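Local coordinates for hypothetical protein (Pseudomonas aeruginosa, PDB 1U69), which is of unknown function but belongs to the PhnB-like family of the glyoxalase superfamily and may play a part in drug resistance, at residues S5-L11 / I61-L66; L11-A16 / K113-S117; W94-N100 / G108-W114. All coordinates share one frame; numbering follows the deposited sequence.

Interaction 1 (S5-L11 / I61-L66)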
loop_
_atom_site.group_PDB
_atom_site.type_symbol
_atom_site.label_atom_id
_atom_site.label_comp_id
_atom_site.label_asym_id
_atom_site.label_seq_id
_atom_site.Cartn_x
_atom_site.Cartn_y
_atom_site.Cartn_z
ATOM N N SER A 5 13.959 2.795 1.891
ATOM C CA SER A 5 12.680 2.417 2.546
ATOM C C SER A 5 12.980 1.879 3.943
ATOM O O SER A 5 14.062 1.354 4.187
ATOM C CB SER A 5 11.938 1.375 1.720
ATOM O OG SER A 5 11.464 1.944 0.492
ATOM N N LYS A 6 12.015 2.016 4.846
ATOM C CA LYS A 6 12.216 1.613 6.233
ATOM C C LYS A 6 12.414 0.099 6.327
ATOM O O LYS A 6 13.262 -0.375 7.070
ATOM C CB LYS A 6 11.031 2.056 7.076
ATOM C CG LYS A 6 11.135 1.717 8.536
ATOM C CD LYS A 6 12.333 2.373 9.172
ATOM C CE LYS A 6 12.305 2.298 10.724
ATOM N NZ LYS A 6 13.420 3.085 11.315
ATOM N N ASN A 7 11.614 -0.627 5.561
ATOM C CA ASN A 7 11.623 -2.090 5.543
ATOM C C ASN A 7 11.679 -2.542 4.090
ATOM O O ASN A 7 10.831 -2.177 3.280
ATOM C CB ASN A 7 10.367 -2.635 6.249
ATOM C CG ASN A 7 10.375 -4.154 6.393
ATOM O OD1 ASN A 7 11.426 -4.776 6.323
ATOM N ND2 ASN A 7 9.191 -4.759 6.577
ATOM N N THR A 8 12.698 -3.321 3.767
ATOM C CA THR A 8 12.974 -3.759 2.396
ATOM C C THR A 8 12.987 -5.281 2.348
ATOM O O THR A 8 13.545 -5.921 3.231
ATOM C CB THR A 8 14.352 -3.203 1.961
ATOM O OG1 THR A 8 14.343 -1.763 2.039
ATOM C CG2 THR A 8 14.667 -3.531 0.506
ATOM N N ILE A 9 12.362 -5.861 1.331
ATOM C CA ILE A 9 12.341 -7.313 1.141
ATOM C C ILE A 9 13.677 -7.712 0.522
ATOM O O ILE A 9 13.948 -7.311 -0.597
ATOM C CB ILE A 9 11.151 -7.714 0.224
ATOM C CG1 ILE A 9 9.801 -7.608 0.948
ATOM C CG2 ILE A 9 11.289 -9.176 -0.277
ATOM C CD1 ILE A 9 9.527 -6.355 1.698
ATOM N N CYS A 10 14.492 -8.493 1.233
ATOM C CA CYS A 10 15.815 -8.918 0.759
ATOM C C CYS A 10 15.761 -10.366 0.286
ATOM O O CYS A 10 15.397 -11.248 1.044
ATOM C CB CYS A 10 16.852 -8.766 1.874
ATOM S SG CYS A 10 18.543 -9.083 1.358
ATOM N N LEU A 11 16.097 -10.590 -0.981
ATOM C CA LEU A 11 16.030 -11.910 -1.587
ATOM C C LEU A 11 17.430 -12.328 -1.996
ATOM O O LEU A 11 18.158 -11.542 -2.598
ATOM C CB LEU A 11 15.116 -11.880 -2.803
ATOM C CG LEU A 11 13.651 -11.595 -2.449
ATOM C CD1 LEU A 11 12.890 -11.249 -3.706
ATOM C CD2 LEU A 11 13.044 -12.785 -1.728
ATOM N N ILE A 61 6.388 -2.770 -3.691
ATOM C CA ILE A 61 7.230 -3.393 -2.672
ATOM C C ILE A 61 8.705 -3.072 -2.921
ATOM O O ILE A 61 9.255 -3.444 -3.971
ATOM C CB ILE A 61 7.051 -4.942 -2.654
ATOM C CG1 ILE A 61 5.589 -5.336 -2.442
ATOM C CG2 ILE A 61 7.917 -5.561 -1.579
ATOM C CD1 ILE A 61 4.969 -4.819 -1.198
ATOM N N PRO A 62 9.359 -2.417 -1.967
ATOM C CA PRO A 62 10.798 -2.161 -2.075
ATOM C C PRO A 62 11.597 -3.430 -1.789
ATOM O O PRO A 62 11.355 -4.079 -0.765
ATOM C CB PRO A 62 11.050 -1.099 -0.992
ATOM C CG PRO A 62 9.992 -1.369 0.050
ATOM C CD PRO A 62 8.792 -1.858 -0.724
ATOM N N CYS A 63 12.514 -3.775 -2.685
ATOM C CA CYS A 63 13.272 -5.013 -2.591
ATOM C C CYS A 63 14.754 -4.771 -2.761
ATOM O O CYS A 63 15.171 -3.742 -3.296
ATOM C CB CYS A 63 12.814 -6.013 -3.644
ATOM S SG CYS A 63 11.087 -6.498 -3.580
ATOM N N LEU A 64 15.535 -5.734 -2.269
ATOM C CA LEU A 64 16.981 -5.772 -2.436
ATOM C C LEU A 64 17.332 -7.197 -2.862
ATOM O O LEU A 64 16.926 -8.150 -2.199
ATOM C CB LEU A 64 17.667 -5.437 -1.103
ATOM C CG LEU A 64 19.177 -5.181 -1.120
ATOM C CD1 LEU A 64 19.461 -3.817 -1.743
ATOM C CD2 LEU A 64 19.752 -5.273 0.294
ATOM N N GLY A 65 18.047 -7.333 -3.979
ATOM C CA GLY A 65 18.591 -8.616 -4.409
ATOM C C GLY A 65 20.032 -8.695 -3.930
ATOM O O GLY A 65 20.834 -7.806 -4.232
ATOM N N LEU A 66 20.362 -9.751 -3.193
ATOM C CA LEU A 66 21.681 -9.907 -2.590
ATOM C C LEU A 66 22.402 -11.066 -3.234
ATOM O O LEU A 66 21.921 -12.189 -3.184
ATOM C CB LEU A 66 21.521 -10.181 -1.092
ATOM C CG LEU A 66 22.762 -10.537 -0.265
ATOM C CD1 LEU A 66 23.824 -9.455 -0.282
ATOM C CD2 LEU A 66 22.318 -10.779 1.183
#

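Interaction 2 (L11-A16 / K113-S117)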
loop_
_atom_site.group_PDB
_atom_site.type_symbol
_atom_site.label_atom_id
_atom_site.label_comp_id
_atom_site.label_asym_id
_atom_site.label_seq_id
_atom_site.Cartn_x
_atom_site.Cartn_y
_atom_site.Cartn_z
ATOM N N LEU A 11 16.097 -10.590 -0.981
ATOM C CA LEU A 11 16.030 -11.910 -1.587
ATOM C C LEU A 11 17.430 -12.328 -1.996
ATOM O O LEU A 11 18.158 -11.542 -2.598
ATOM C CB LEU A 11 15.116 -11.880 -2.803
ATOM C CG LEU A 11 13.651 -11.595 -2.449
ATOM C CD1 LEU A 11 12.890 -11.249 -3.706
ATOM C CD2 LEU A 11 13.044 -12.785 -1.728
ATOM N N TRP A 12 17.782 -13.570 -1.665
ATOM C CA TRP A 12 19.124 -14.125 -1.868
ATOM C C TRP A 12 19.234 -14.706 -3.271
ATOM O O TRP A 12 18.355 -15.448 -3.713
ATOM C CB TRP A 12 19.373 -15.222 -0.827
ATOM C CG TRP A 12 20.792 -15.646 -0.615
ATOM C CD1 TRP A 12 21.555 -16.412 -1.443
ATOM C CD2 TRP A 12 21.595 -15.364 0.528
ATOM N NE1 TRP A 12 22.793 -16.613 -0.886
ATOM C CE2 TRP A 12 22.848 -15.983 0.325
ATOM C CE3 TRP A 12 21.389 -14.653 1.707
ATOM C CZ2 TRP A 12 23.886 -15.895 1.248
ATOM C CZ3 TRP A 12 22.426 -14.564 2.629
ATOM C CH2 TRP A 12 23.659 -15.175 2.389
ATOM N N TYR A 13 20.315 -14.366 -3.963
ATOM C CA TYR A 13 20.632 -14.925 -5.278
ATOM C C TYR A 13 22.067 -15.439 -5.293
ATOM O O TYR A 13 22.899 -15.005 -4.501
ATOM C CB TYR A 13 20.464 -13.870 -6.387
ATOM C CG TYR A 13 19.046 -13.393 -6.539
ATOM C CD1 TYR A 13 18.157 -14.046 -7.386
ATOM C CD2 TYR A 13 18.586 -12.288 -5.817
ATOM C CE1 TYR A 13 16.844 -13.635 -7.494
ATOM C CE2 TYR A 13 17.283 -11.864 -5.929
ATOM C CZ TYR A 13 16.414 -12.534 -6.759
ATOM O OH TYR A 13 15.110 -12.102 -6.820
ATOM N N ASP A 14 22.325 -16.382 -6.194
ATOM C CA ASP A 14 23.659 -16.876 -6.501
ATOM C C ASP A 14 24.162 -16.126 -7.741
ATOM O O ASP A 14 23.950 -16.558 -8.883
ATOM C CB ASP A 14 23.576 -18.378 -6.781
ATOM C CG ASP A 14 24.923 -19.019 -6.996
ATOM O OD1 ASP A 14 25.949 -18.366 -6.757
ATOM O OD2 ASP A 14 25.025 -20.194 -7.397
ATOM N N SER A 15 24.805 -14.994 -7.514
ATOM C CA SER A 15 25.343 -14.157 -8.581
ATOM C C SER A 15 24.350 -13.774 -9.691
ATOM O O SER A 15 24.758 -13.648 -10.840
ATOM C CB SER A 15 26.522 -14.877 -9.243
ATOM O OG SER A 15 26.026 -15.766 -10.236
ATOM N N ALA A 16 23.067 -13.629 -9.381
ATOM C CA ALA A 16 22.054 -13.353 -10.404
ATOM C C ALA A 16 21.104 -12.200 -10.057
ATOM O O ALA A 16 20.089 -12.019 -10.742
ATOM C CB ALA A 16 21.242 -14.607 -10.651
ATOM N N LYS A 113 12.916 -18.552 -12.124
ATOM C CA LYS A 113 14.196 -19.128 -12.500
ATOM C C LYS A 113 15.155 -19.271 -11.329
ATOM O O LYS A 113 15.998 -20.165 -11.341
ATOM C CB LYS A 113 14.832 -18.223 -13.566
ATOM C CG LYS A 113 16.199 -18.644 -14.049
ATOM C CD LYS A 113 16.594 -17.879 -15.300
ATOM C CE LYS A 113 17.928 -18.356 -15.838
ATOM N NZ LYS A 113 18.468 -17.427 -16.850
ATOM N N TRP A 114 15.022 -18.393 -10.328
ATOM C CA TRP A 114 15.944 -18.308 -9.190
ATOM C C TRP A 114 15.354 -19.002 -7.968
ATOM O O TRP A 114 15.938 -18.986 -6.888
ATOM C CB TRP A 114 16.299 -16.827 -8.936
ATOM C CG TRP A 114 16.811 -16.228 -10.209
ATOM C CD1 TRP A 114 18.077 -16.342 -10.708
ATOM C CD2 TRP A 114 16.050 -15.548 -11.212
ATOM N NE1 TRP A 114 18.159 -15.739 -11.942
ATOM C CE2 TRP A 114 16.930 -15.237 -12.274
ATOM C CE3 TRP A 114 14.718 -15.136 -11.311
ATOM C CZ2 TRP A 114 16.518 -14.555 -13.409
ATOM C CZ3 TRP A 114 14.311 -14.466 -12.435
ATOM C CH2 TRP A 114 15.206 -14.184 -13.478
ATOM N N GLY A 115 14.215 -19.663 -8.175
ATOM C CA GLY A 115 13.588 -20.484 -7.162
ATOM C C GLY A 115 12.623 -19.774 -6.246
ATOM O O GLY A 115 12.138 -20.397 -5.295
ATOM N N ILE A 116 12.324 -18.505 -6.520
ATOM C CA ILE A 116 11.432 -17.724 -5.652
ATOM C C ILE A 116 9.992 -18.043 -6.009
ATOM O O ILE A 116 9.648 -18.152 -7.185
ATOM C CB ILE A 116 11.741 -16.231 -5.802
ATOM C CG1 ILE A 116 13.118 -15.956 -5.187
ATOM C CG2 ILE A 116 10.649 -15.378 -5.171
ATOM C CD1 ILE A 116 13.781 -14.759 -5.714
ATOM N N SER A 117 9.155 -18.199 -4.996
ATOM C CA SER A 117 7.752 -18.531 -5.192
ATOM C C SER A 117 6.898 -17.288 -5.449
ATOM O O SER A 117 6.995 -16.289 -4.737
ATOM C CB SER A 117 7.188 -19.265 -3.969
ATOM O OG SER A 117 7.641 -20.622 -3.901
HETATM O O HOH W 1 18.071 -17.478 -5.854
#

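Interaction 3 (W94-N100 / G108-W114)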
loop_
_atom_site.group_PDB
_atom_site.type_symbol
_atom_site.label_atom_id
_atom_site.label_comp_id
_atom_site.label_asym_id
_atom_site.label_seq_id
_atom_site.Cartn_x
_atom_site.Cartn_y
_atom_site.Cartn_z
ATOM N N TRP A 94 1.645 -15.483 -15.060
ATOM C CA TRP A 94 1.925 -16.902 -14.814
ATOM C C TRP A 94 2.903 -17.449 -15.866
ATOM O O TRP A 94 3.929 -18.050 -15.544
ATOM C CB TRP A 94 0.614 -17.680 -14.845
ATOM C CG TRP A 94 0.770 -19.178 -14.814
ATOM C CD1 TRP A 94 0.968 -20.006 -15.879
ATOM C CD2 TRP A 94 0.734 -20.022 -13.659
ATOM N NE1 TRP A 94 1.054 -21.312 -15.466
ATOM C CE2 TRP A 94 0.921 -21.347 -14.098
ATOM C CE3 TRP A 94 0.559 -19.789 -12.290
ATOM C CZ2 TRP A 94 0.930 -22.434 -13.228
ATOM C CZ3 TRP A 94 0.595 -20.858 -11.431
ATOM C CH2 TRP A 94 0.762 -22.168 -11.896
ATOM N N ASN A 95 2.595 -17.201 -17.125
ATOM C CA ASN A 95 3.428 -17.697 -18.208
ATOM C C ASN A 95 4.821 -17.079 -18.189
ATOM O O ASN A 95 5.805 -17.761 -18.470
ATOM C CB ASN A 95 2.752 -17.441 -19.541
ATOM C CG ASN A 95 1.582 -18.368 -19.791
ATOM O OD1 ASN A 95 1.505 -19.477 -19.243
ATOM N ND2 ASN A 95 0.647 -17.910 -20.617
ATOM N N ALA A 96 4.910 -15.800 -17.848
ATOM C CA ALA A 96 6.205 -15.125 -17.793
ATOM C C ALA A 96 7.150 -15.774 -16.800
ATOM O O ALA A 96 8.306 -16.046 -17.129
ATOM C CB ALA A 96 6.020 -13.651 -17.467
ATOM N N ILE A 97 6.640 -16.051 -15.595
ATOM C CA ILE A 97 7.442 -16.632 -14.524
ATOM C C ILE A 97 7.819 -18.067 -14.884
ATOM O O ILE A 97 8.975 -18.483 -14.751
ATOM C CB ILE A 97 6.681 -16.561 -13.162
ATOM C CG1 ILE A 97 6.446 -15.096 -12.752
ATOM C CG2 ILE A 97 7.429 -17.303 -12.078
ATOM C CD1 ILE A 97 5.232 -14.896 -11.860
ATOM N N VAL A 98 6.837 -18.831 -15.330
ATOM C CA VAL A 98 7.017 -20.250 -15.575
ATOM C C VAL A 98 7.910 -20.472 -16.799
ATOM O O VAL A 98 8.833 -21.292 -16.777
ATOM C CB VAL A 98 5.642 -20.942 -15.769
ATOM C CG1 VAL A 98 5.806 -22.384 -16.280
ATOM C CG2 VAL A 98 4.869 -20.934 -14.455
ATOM N N ASP A 99 7.670 -19.703 -17.843
ATOM C CA ASP A 99 8.412 -19.913 -19.077
ATOM C C ASP A 99 9.885 -19.550 -18.943
ATOM O O ASP A 99 10.709 -20.171 -19.583
ATOM C CB ASP A 99 7.836 -19.102 -20.228
ATOM C CG ASP A 99 6.456 -19.561 -20.645
ATOM O OD1 ASP A 99 6.057 -20.717 -20.350
ATOM O OD2 ASP A 99 5.710 -18.790 -21.285
ATOM N N ASN A 100 10.221 -18.518 -18.178
ATOM C CA ASN A 100 11.626 -18.104 -18.075
ATOM C C ASN A 100 12.395 -18.941 -17.070
ATOM O O ASN A 100 12.848 -18.428 -16.048
ATOM C CB ASN A 100 11.767 -16.619 -17.731
ATOM C CG ASN A 100 13.232 -16.193 -17.541
ATOM O OD1 ASN A 100 14.097 -16.444 -18.400
ATOM N ND2 ASN A 100 13.514 -15.559 -16.411
ATOM N N GLY A 108 -2.416 -21.477 -8.184
ATOM C CA GLY A 108 -1.882 -20.154 -8.488
ATOM C C GLY A 108 -0.424 -19.961 -8.119
ATOM O O GLY A 108 0.175 -18.956 -8.481
ATOM N N TRP A 109 0.159 -20.920 -7.406
ATOM C CA TRP A 109 1.580 -20.892 -7.091
ATOM C C TRP A 109 2.432 -21.328 -8.278
ATOM O O TRP A 109 2.105 -22.288 -8.987
ATOM C CB TRP A 109 1.879 -21.814 -5.914
ATOM C CG TRP A 109 1.282 -21.389 -4.580
ATOM C CD1 TRP A 109 -0.039 -21.312 -4.239
ATOM C CD2 TRP A 109 2.017 -21.035 -3.406
ATOM N NE1 TRP A 109 -0.172 -20.918 -2.926
ATOM C CE2 TRP A 109 1.080 -20.740 -2.391
ATOM C CE3 TRP A 109 3.387 -20.926 -3.110
ATOM C CZ2 TRP A 109 1.470 -20.345 -1.103
ATOM C CZ3 TRP A 109 3.771 -20.537 -1.824
ATOM C CH2 TRP A 109 2.810 -20.255 -0.846
ATOM N N CYS A 110 3.554 -20.644 -8.449
ATOM C CA CYS A 110 4.586 -21.010 -9.395
ATOM C C CYS A 110 5.935 -20.530 -8.846
ATOM O O CYS A 110 6.014 -19.978 -7.732
ATOM C CB CYS A 110 4.271 -20.411 -10.767
ATOM S SG CYS A 110 4.170 -18.609 -10.780
ATOM N N ARG A 111 7.001 -20.810 -9.578
ATOM C CA ARG A 111 8.352 -20.529 -9.135
ATOM C C ARG A 111 9.148 -19.929 -10.273
ATOM O O ARG A 111 9.036 -20.374 -11.415
ATOM C CB ARG A 111 9.017 -21.819 -8.655
ATOM C CG ARG A 111 8.312 -22.442 -7.492
ATOM C CD ARG A 111 9.227 -23.064 -6.465
ATOM N NE ARG A 111 9.929 -24.193 -7.042
ATOM C CZ ARG A 111 9.686 -25.470 -6.770
ATOM N NH1 ARG A 111 8.747 -25.823 -5.883
ATOM N NH2 ARG A 111 10.394 -26.398 -7.393
ATOM N N ASP A 112 9.965 -18.926 -9.969
ATOM C CA ASP A 112 10.796 -18.318 -11.006
ATOM C C ASP A 112 12.133 -19.050 -11.173
ATOM O O ASP A 112 12.435 -20.028 -10.484
ATOM C CB ASP A 112 10.955 -16.795 -10.823
ATOM C CG ASP A 112 11.797 -16.387 -9.625
ATOM O OD1 ASP A 112 12.645 -17.177 -9.154
ATOM O OD2 ASP A 112 11.695 -15.212 -9.143
ATOM N N LYS A 113 12.916 -18.552 -12.124
ATOM C CA LYS A 113 14.196 -19.128 -12.500
ATOM C C LYS A 113 15.155 -19.271 -11.329
ATOM O O LYS A 113 15.998 -20.165 -11.341
ATOM C CB LYS A 113 14.832 -18.223 -13.566
ATOM C CG LYS A 113 16.199 -18.644 -14.049
ATOM C CD LYS A 113 16.594 -17.879 -15.300
ATOM C CE LYS A 113 17.928 -18.356 -15.838
ATOM N NZ LYS A 113 18.468 -17.427 -16.850
ATOM N N TRP A 114 15.022 -18.393 -10.328
ATOM C CA TRP A 114 15.944 -18.308 -9.190
ATOM C C TRP A 114 15.354 -19.002 -7.968
ATOM O O TRP A 114 15.938 -18.986 -6.888
ATOM C CB TRP A 114 16.299 -16.827 -8.936
ATOM C CG TRP A 114 16.811 -16.228 -10.209
ATOM C CD1 TRP A 114 18.077 -16.342 -10.708
ATOM C CD2 TRP A 114 16.050 -15.548 -11.212
ATOM N NE1 TRP A 114 18.159 -15.739 -11.942
ATOM C CE2 TRP A 114 16.930 -15.237 -12.274
ATOM C CE3 TRP A 114 14.718 -15.136 -11.311
ATOM C CZ2 TRP A 114 16.518 -14.555 -13.409
ATOM C CZ3 TRP A 114 14.311 -14.466 -12.435
ATOM C CH2 TRP A 114 15.206 -14.184 -13.478
HETATM O O HOH W 2 11.350 -17.124 -14.127
#

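Interaction 1 (S5-L11 / I61-L66)
Strands 7-13 and 61-67 run side by side and parallel in one four-stranded mixed sheet of the chain, with I9 facing C63, C10 facing L64 and L11 facing G65. Four backbone hydrogen bonds make the ladder. I9 N gives to P62 O at 2.9 Å, and I9 O takes L64 N at 2.8 Å. The same alternation repeats one step on, where L11 N gives to L64 O and L11 O takes L66 N. Between these bonds C63 CA sits 3.1 Å from I9 O, a short CA-H...O contact. The order 1-4-3-2 of this sheet, with its first and last strands parallel neighbours, is the βαβββ unit of the glyoxalase superfamily. Strand 7-13 is outermost within the chain, but an antiparallel strand of the second subunit carries the sheet onward.

On one face the CD1 methyl of I9 lies across CG2 of I61, 3.7 Å away, and the sulfur of C63 comes beside I9 CB. On the other, C10 SG stands anti to its own backbone N (chi1 -174°), which sets it 4.0 Å from L66 CB and close to L64 CD2. At the N-terminal end the P62 ring packs against the residues leading into strand 7-13: its CB is 3.4 Å from S5 OG, and its CG rests against N7 O.

Interaction 2 (L11-A16 / K113-S117)
The ring of Y13 drives its edge toward the face of the W114 indole, an offset edge-to-face pair with planes 75° apart and the phenol and five-membered ring centroids separated by 5.5 Å. Here the end of the first strand of one βαβββ unit of this glyoxalase-superfamily fold meets the connection between strands 109-111 and 117-122, the last two strands of the other sheet. The two sheets are joined here by side-chain packing and one water.

Packing is tight around the phenol. W114 CB lies at the ring's edge, near its plane, 3.5 Å from Y13 CE1. I116 crosses the tyrosine at about a right angle and presses its CD1 methyl to 3.2 Å from Y13 OH and 3.6 Å from Y13 CZ; the same methyl also reaches L11 CD1. Y13 CB starts out to one side of the loop it meets, and with CG beside the backbone N (chi1 -64°) the ring reaches these partners. The buried hydroxyl is hydrogen-bonded to the hydroxyl of Y24 on helix 17-27, so the crowded end of the ring is also tied by a polar bond.

The other side is looser, held by a single methyl and a water, with D14 and S15 exposed beside it. A16, at the N-cap position of that helix, sets only its methyl against the indole, with CB 3.5 Å from W114 NE1. K113 lays its CB over one face of the indole, and its NZ is salt-bridged to E19. Near W12 a water bridges the backbones, donating to W12 O at 3.0 Å and to W114 O at 2.8 Å.

Interaction 3 (W94-N100 / G108-W114)
With CG anti to the backbone N (chi1 171°), W94 swings its indole off the helix to the strand, where the six-membered ring meets G108 O and W109 O and takes C110 CB over one face, a CH-pi contact 4.1 Å from the ring centroid. C110 in turn holds SG between its backbone N and carbonyl carbon (chi1 60°), which puts the sulfur against I97, 3.7 Å from its CG2, and oblique to the W94 ring. V98 CG2 rests on the same face of W94 and touches C110 CB.

Helix 87-99 packs on its sheet here, against strand 109-111, a helix-on-sheet layer of a glyoxalase-type fold. I97 CG2 also lies 3.5 Å from R111 O and against D112 CB.

Where the helix ends, a water bridges the segments, donating to I97 O and N100 O and accepting from K113 N, 2.9 Å away. N100 O also abuts K113 CB, and N100 ND2 stands 3.7 Å from W114 CH2, with amide and ring planes 59° apart. D112 turns the chain beyond the strand: its OD1 takes W114 N from above the carboxylate plane, closing an Asx turn, and also accepts from I116 N, while OD2 is hydrogen-bonded to Y24 OH and W118 NE1.

From the N terminus, strand 7-13 first meets strand 61-67 in interaction 1, closing the loop that holds helix 17-27 and strands 31-38 and 51-58. Further along the same strand, L11 belongs to both interactions 1 and 2, and L66 O comes 2.8 Å from Y13 N, a probable hydrogen bond that runs one ladder into the next contact. Interaction 2 spans 97 residues to the connection ahead of strand 117-122; its segments alternate with those of interaction 1, so the two cross. Interaction 3, a short closure from helix 87-99 to strand 109-111, follows interaction 1 in series and shares K113 and W114 with interaction 2. Of the three, interaction 2 alone joins the two sheets.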